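Local coordinates for beta-1,4-mannanase (Aplysia kurodai, PDB 3VUP), which hydrolyses the beta-1,4-linked mannose backbone of mannans, probably to digest the seaweed polysaccharides on which this sea hare feeds, at residues A[88-100]-A[143-157]. Sequence-based numbering, arbitrary orientation.
Sequences MLDDMKDLLDTAK and PIVNHVKGHVALGGW
Two histidine rings of 143-157 each take a methylene of helix 88-100 over one face: Leu96 CB sits 3.4 Å from the ring centroid of His151, almost on the ring normal, and Leu89 CB covers His147 in the same way at 3.8 Å. The Trp157 ring lies between Val145 CG2 and Leu154 CD1, over opposite faces and both offset toward the rim. The histidine edges carry the polar contacts. In the plane of the His151 ring, NE2 gives a nearly straight bond (173°) to Asp97 OD1, 2.8 Å away, which is met on its anti side and 30° out of the carboxylate plane. The other carboxylate oxygen, OD2, receives Lys93 NZ through its syn lone pair, a salt bridge that may help orient the acceptor. His151 ND1 accepts the backbone N-H of Ala153 at 3.0 Å (N to ND1), also in the ring plane, so the imidazole is pinned at both nitrogens. With an alanine here, Asp97 OD1 would probably lose its donor, the flank of Leu96 its cover, and the His151-Leu154 turn the ND1 acceptor for Ala153 N. At His147, a water lying in the ring plane links NE2 to Asp90 OD1, while Lys93 CB abuts the ring edge.

Inward from the histidines the contact is apolar. Leu96, its CG anti to the carbonyl carbon, sends CD1 against Val148 CB at 3.6 Å and CD2 toward the backbone of Ala153 and Leu154. Met92, bent at chi2 and chi3, reaches Trp157 CH2 obliquely with its CE, 4.0 Å apart, and Leu89 CD2 rests on Ile144.

Helical segments 88-100 and 143-147 cross at 42°, on neighbouring helices outside the eight-stranded parallel barrel; Leu96 and Ala99 also touch Val106 of strand 105-112. Such packing of outer helices, with a loop returning to strand 157-161, is characteristic of the (beta/alpha)8 TIM barrel.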
loop_
_atom_site.group_PDB
_atom_site.type_symbol
_atom_site.label_atom_id
_atom_site.label_comp_id
_atom_site.label_asym_id
_atom_site.label_seq_id
_atom_site.Cartn_x
_atom_site.Cartn_y
_atom_site.Cartn_z
ATOM N N MET A 88 -13.246 -6.904 14.841
ATOM C CA MET A 88 -12.196 -6.281 14.034
ATOM C C MET A 88 -10.853 -6.152 14.745
ATOM O O MET A 88 -9.820 -6.435 14.153
ATOM C CB MET A 88 -12.668 -4.921 13.524
ATOM C CG MET A 88 -11.688 -4.218 12.599
ATOM S SD MET A 88 -11.310 -5.199 11.138
ATOM C CE MET A 88 -10.637 -3.921 10.077
ATOM N N LEU A 89 -10.856 -5.694 15.993
ATOM C CA LEU A 89 -9.597 -5.512 16.701
ATOM C C LEU A 89 -8.908 -6.864 16.896
ATOM O O LEU A 89 -7.730 -7.015 16.585
ATOM C CB LEU A 89 -9.812 -4.789 18.033
ATOM C CG LEU A 89 -10.490 -3.419 17.929
ATOM C CD1 LEU A 89 -10.586 -2.792 19.306
ATOM C CD2 LEU A 89 -9.757 -2.498 16.968
ATOM N N ASP A 90 -9.653 -7.852 17.389
ATOM C CA ASP A 90 -9.131 -9.210 17.515
ATOM C C ASP A 90 -8.642 -9.757 16.173
ATOM O O ASP A 90 -7.622 -10.446 16.107
ATOM C CB ASP A 90 -10.199 -10.162 18.072
ATOM C CG ASP A 90 -10.537 -9.902 19.534
ATOM O OD1 ASP A 90 -9.704 -9.331 20.267
ATOM O OD2 ASP A 90 -11.648 -10.292 19.950
ATOM N N ASP A 91 -9.388 -9.467 15.109
ATOM C CA ASP A 91 -9.056 -9.968 13.783
ATOM C C ASP A 91 -7.708 -9.430 13.319
ATOM O O ASP A 91 -6.877 -10.173 12.788
ATOM C CB ASP A 91 -10.124 -9.563 12.764
ATOM C CG ASP A 91 -11.476 -10.216 13.017
ATOM O OD1 ASP A 91 -11.556 -11.240 13.738
ATOM O OD2 ASP A 91 -12.469 -9.690 12.461
ATOM N N MET A 92 -7.493 -8.135 13.512
ATOM C CA MET A 92 -6.247 -7.530 13.066
ATOM C C MET A 92 -5.061 -8.062 13.874
ATOM O O MET A 92 -3.994 -8.336 13.314
ATOM C CB MET A 92 -6.333 -6.005 13.118
ATOM C CG MET A 92 -7.359 -5.418 12.138
ATOM S SD MET A 92 -7.035 -5.802 10.396
ATOM C CE MET A 92 -5.496 -4.922 10.119
ATOM N N LYS A 93 -5.250 -8.250 15.177
ATOM C CA LYS A 93 -4.198 -8.835 15.994
ATOM C C LYS A 93 -3.911 -10.274 15.573
ATOM O O LYS A 93 -2.754 -10.668 15.456
ATOM C CB LYS A 93 -4.540 -8.766 17.485
ATOM C CG LYS A 93 -3.573 -9.576 18.350
ATOM C CD LYS A 93 -3.408 -9.021 19.751
ATOM C CE LYS A 93 -2.188 -9.639 20.428
ATOM N NZ LYS A 93 -2.232 -11.130 20.435
ATOM N N ASP A 94 -4.962 -11.051 15.332
ATOM C CA ASP A 94 -4.778 -12.441 14.947
ATOM C C ASP A 94 -4.121 -12.577 13.575
ATOM O O ASP A 94 -3.328 -13.495 13.350
ATOM C CB ASP A 94 -6.099 -13.205 14.999
ATOM C CG ASP A 94 -5.894 -14.701 15.057
ATOM O OD1 ASP A 94 -5.102 -15.162 15.907
ATOM O OD2 ASP A 94 -6.512 -15.419 14.248
ATOM N N LEU A 95 -4.459 -11.674 12.660
ATOM C CA LEU A 95 -3.784 -11.617 11.372
ATOM C C LEU A 95 -2.279 -11.508 11.585
ATOM O O LEU A 95 -1.494 -12.256 11.001
ATOM C CB LEU A 95 -4.280 -10.410 10.574
ATOM C CG LEU A 95 -3.421 -9.993 9.374
ATOM C CD1 LEU A 95 -3.394 -11.056 8.281
ATOM C CD2 LEU A 95 -3.924 -8.668 8.834
ATOM N N LEU A 96 -1.879 -10.567 12.435
ATOM C CA LEU A 96 -0.464 -10.327 12.682
ATOM C C LEU A 96 0.196 -11.472 13.454
ATOM O O LEU A 96 1.336 -11.831 13.174
ATOM C CB LEU A 96 -0.267 -8.978 13.383
ATOM C CG LEU A 96 -0.707 -7.757 12.567
ATOM C CD1 LEU A 96 -0.654 -6.506 13.417
ATOM C CD2 LEU A 96 0.157 -7.587 11.327
ATOM N N ASP A 97 -0.517 -12.045 14.420
ATOM C CA ASP A 97 0.002 -13.210 15.137
ATOM C C ASP A 97 0.218 -14.382 14.174
ATOM O O ASP A 97 1.192 -15.127 14.284
ATOM C CB ASP A 97 -0.952 -13.633 16.255
ATOM C CG ASP A 97 -0.996 -12.651 17.411
ATOM O OD1 ASP A 97 -0.065 -11.830 17.563
ATOM O OD2 ASP A 97 -1.974 -12.725 18.185
ATOM N N THR A 98 -0.703 -14.534 13.229
ATOM C CA THR A 98 -0.612 -15.598 12.241
ATOM C C THR A 98 0.591 -15.380 11.329
ATOM O O THR A 98 1.365 -16.303 11.067
ATOM C CB THR A 98 -1.912 -15.698 11.419
ATOM O OG1 THR A 98 -3.004 -15.982 12.305
ATOM C CG2 THR A 98 -1.813 -16.802 10.376
ATOM N N ALA A 99 0.764 -14.144 10.872
ATOM C CA ALA A 99 1.894 -13.795 10.025
ATOM C C ALA A 99 3.220 -14.045 10.744
ATOM O O ALA A 99 4.181 -14.541 10.150
ATOM C CB ALA A 99 1.799 -12.371 9.607
ATOM N N LYS A 100 3.268 -13.708 12.031
ATOM C CA LYS A 100 4.484 -13.892 12.814
ATOM C C LYS A 100 4.922 -15.353 12.795
ATOM O O LYS A 100 6.114 -15.643 12.703
ATOM C CB LYS A 100 4.273 -13.412 14.253
ATOM C CG LYS A 100 5.500 -13.556 15.153
ATOM C CD LYS A 100 5.193 -13.182 16.604
ATOM C CE LYS A 100 6.372 -13.468 17.524
ATOM N NZ LYS A 100 6.075 -13.091 18.934
ATOM N N PRO A 143 -8.264 3.260 17.141
ATOM C CA PRO A 143 -8.423 2.017 17.907
ATOM C C PRO A 143 -7.721 0.803 17.291
ATOM O O PRO A 143 -7.122 0.009 18.017
ATOM C CB PRO A 143 -9.941 1.825 17.932
ATOM C CG PRO A 143 -10.467 3.236 17.921
ATOM C CD PRO A 143 -9.546 3.981 16.999
ATOM N N ILE A 144 -7.774 0.668 15.972
ATOM C CA ILE A 144 -7.094 -0.442 15.314
ATOM C C ILE A 144 -5.575 -0.359 15.503
ATOM O O ILE A 144 -4.930 -1.330 15.912
ATOM C CB ILE A 144 -7.446 -0.509 13.812
ATOM C CG1 ILE A 144 -8.915 -0.915 13.624
ATOM C CG2 ILE A 144 -6.506 -1.472 13.091
ATOM C CD1 ILE A 144 -9.434 -0.676 12.221
ATOM N N VAL A 145 -5.015 0.808 15.206
ATOM C CA VAL A 145 -3.576 1.014 15.289
ATOM C C VAL A 145 -3.076 0.815 16.712
ATOM O O VAL A 145 -2.032 0.195 16.937
ATOM C CB VAL A 145 -3.212 2.416 14.758
ATOM C CG1 VAL A 145 -1.763 2.769 15.067
ATOM C CG2 VAL A 145 -3.481 2.494 13.260
ATOM N N ASN A 146 -3.829 1.335 17.675
ATOM C CA ASN A 146 -3.460 1.168 19.070
ATOM C C ASN A 146 -3.477 -0.293 19.497
ATOM O O ASN A 146 -2.612 -0.745 20.245
ATOM C CB ASN A 146 -4.388 1.973 19.969
ATOM C CG ASN A 146 -4.026 1.837 21.426
ATOM O OD1 ASN A 146 -2.977 2.317 21.862
ATOM N ND2 ASN A 146 -4.883 1.174 22.190
ATOM N N HIS A 147 -4.467 -1.036 19.016
ATOM C CA HIS A 147 -4.641 -2.418 19.439
ATOM C C HIS A 147 -3.461 -3.300 19.022
ATOM O O HIS A 147 -3.110 -4.247 19.724
ATOM C CB HIS A 147 -5.931 -2.986 18.863
ATOM C CG HIS A 147 -6.300 -4.316 19.430
ATOM N ND1 HIS A 147 -6.812 -4.461 20.700
ATOM C CD2 HIS A 147 -6.219 -5.564 18.910
ATOM C CE1 HIS A 147 -7.041 -5.741 20.934
ATOM N NE2 HIS A 147 -6.684 -6.431 19.866
ATOM N N VAL A 148 -2.860 -2.991 17.878
ATOM C CA VAL A 148 -1.734 -3.768 17.363
ATOM C C VAL A 148 -0.419 -2.998 17.445
ATOM O O VAL A 148 0.561 -3.372 16.797
ATOM C CB VAL A 148 -1.980 -4.254 15.913
ATOM C CG1 VAL A 148 -3.233 -5.124 15.857
ATOM C CG2 VAL A 148 -2.067 -3.077 14.927
ATOM N N LYS A 149 -0.391 -1.950 18.263
ATOM C CA LYS A 149 0.775 -1.080 18.425
ATOM C C LYS A 149 2.039 -1.901 18.656
ATOM O O LYS A 149 2.053 -2.748 19.551
ATOM C CB LYS A 149 0.552 -0.142 19.620
ATOM C CG LYS A 149 1.671 0.857 19.885
ATOM C CD LYS A 149 1.382 1.670 21.145
ATOM C CE LYS A 149 2.524 2.625 21.465
ATOM N NZ LYS A 149 2.395 3.229 22.822
ATOM N N GLY A 150 3.083 -1.652 17.876
ATOM C CA GLY A 150 4.359 -2.294 18.084
ATOM C C GLY A 150 4.482 -3.729 17.619
ATOM O O GLY A 150 5.540 -4.317 17.807
ATOM N N HIS A 151 3.443 -4.295 17.011
ATOM C CA HIS A 151 3.480 -5.712 16.664
ATOM C C HIS A 151 4.650 -6.017 15.731
ATOM O O HIS A 151 4.815 -5.364 14.703
ATOM C CB HIS A 151 2.171 -6.144 16.009
ATOM C CG HIS A 151 1.956 -7.621 16.038
ATOM N ND1 HIS A 151 2.746 -8.503 15.333
ATOM C CD2 HIS A 151 1.054 -8.374 16.710
ATOM C CE1 HIS A 151 2.327 -9.737 15.558
ATOM N NE2 HIS A 151 1.304 -9.688 16.394
ATOM N N VAL A 152 5.458 -7.008 16.082
ATOM C CA VAL A 152 6.654 -7.288 15.286
ATOM C C VAL A 152 6.373 -7.724 13.844
ATOM O O VAL A 152 7.245 -7.589 12.982
ATOM C CB VAL A 152 7.588 -8.308 15.968
ATOM C CG1 VAL A 152 8.080 -7.756 17.295
ATOM C CG2 VAL A 152 6.894 -9.648 16.156
ATOM N N ALA A 153 5.171 -8.235 13.577
ATOM C CA ALA A 153 4.834 -8.683 12.223
ATOM C C ALA A 153 4.159 -7.611 11.373
ATOM O O ALA A 153 3.828 -7.864 10.214
ATOM C CB ALA A 153 3.995 -9.959 12.248
ATOM N N LEU A 154 3.967 -6.423 11.936
ATOM C CA LEU A 154 3.447 -5.306 11.157
ATOM C C LEU A 154 4.595 -4.652 10.396
ATOM O O LEU A 154 5.507 -4.084 10.998
ATOM C CB LEU A 154 2.774 -4.282 12.067
ATOM C CG LEU A 154 2.333 -2.993 11.381
ATOM C CD1 LEU A 154 1.175 -3.260 10.440
ATOM C CD2 LEU A 154 1.950 -1.966 12.430
ATOM N N GLY A 155 4.569 -4.756 9.072
ATOM C CA GLY A 155 5.573 -4.106 8.244
ATOM C C GLY A 155 5.294 -2.625 8.063
ATOM O O GLY A 155 6.190 -1.786 8.179
ATOM N N GLY A 156 4.040 -2.296 7.781
ATOM C CA GLY A 156 3.652 -0.911 7.616
ATOM C C GLY A 156 2.234 -0.821 7.110
ATOM O O GLY A 156 1.668 -1.801 6.617
ATOM N N TRP A 157 1.662 0.364 7.241
ATOM C CA TRP A 157 0.292 0.629 6.830
ATOM C C TRP A 157 0.293 1.314 5.471
ATOM O O TRP A 157 0.929 2.347 5.302
ATOM C CB TRP A 157 -0.398 1.553 7.838
ATOM C CG TRP A 157 -0.576 0.955 9.203
ATOM C CD1 TRP A 157 0.206 1.172 10.307
ATOM C CD2 TRP A 157 -1.607 0.046 9.618
ATOM N NE1 TRP A 157 -0.277 0.459 11.375
ATOM C CE2 TRP A 157 -1.385 -0.241 10.982
ATOM C CE3 TRP A 157 -2.699 -0.552 8.972
ATOM C CZ2 TRP A 157 -2.212 -1.102 11.713
ATOM C CZ3 TRP A 157 -3.516 -1.414 9.697
ATOM C CH2 TRP A 157 -3.268 -1.678 11.055
HETATM O O HOH W 1 -7.054 -9.209 20.248
#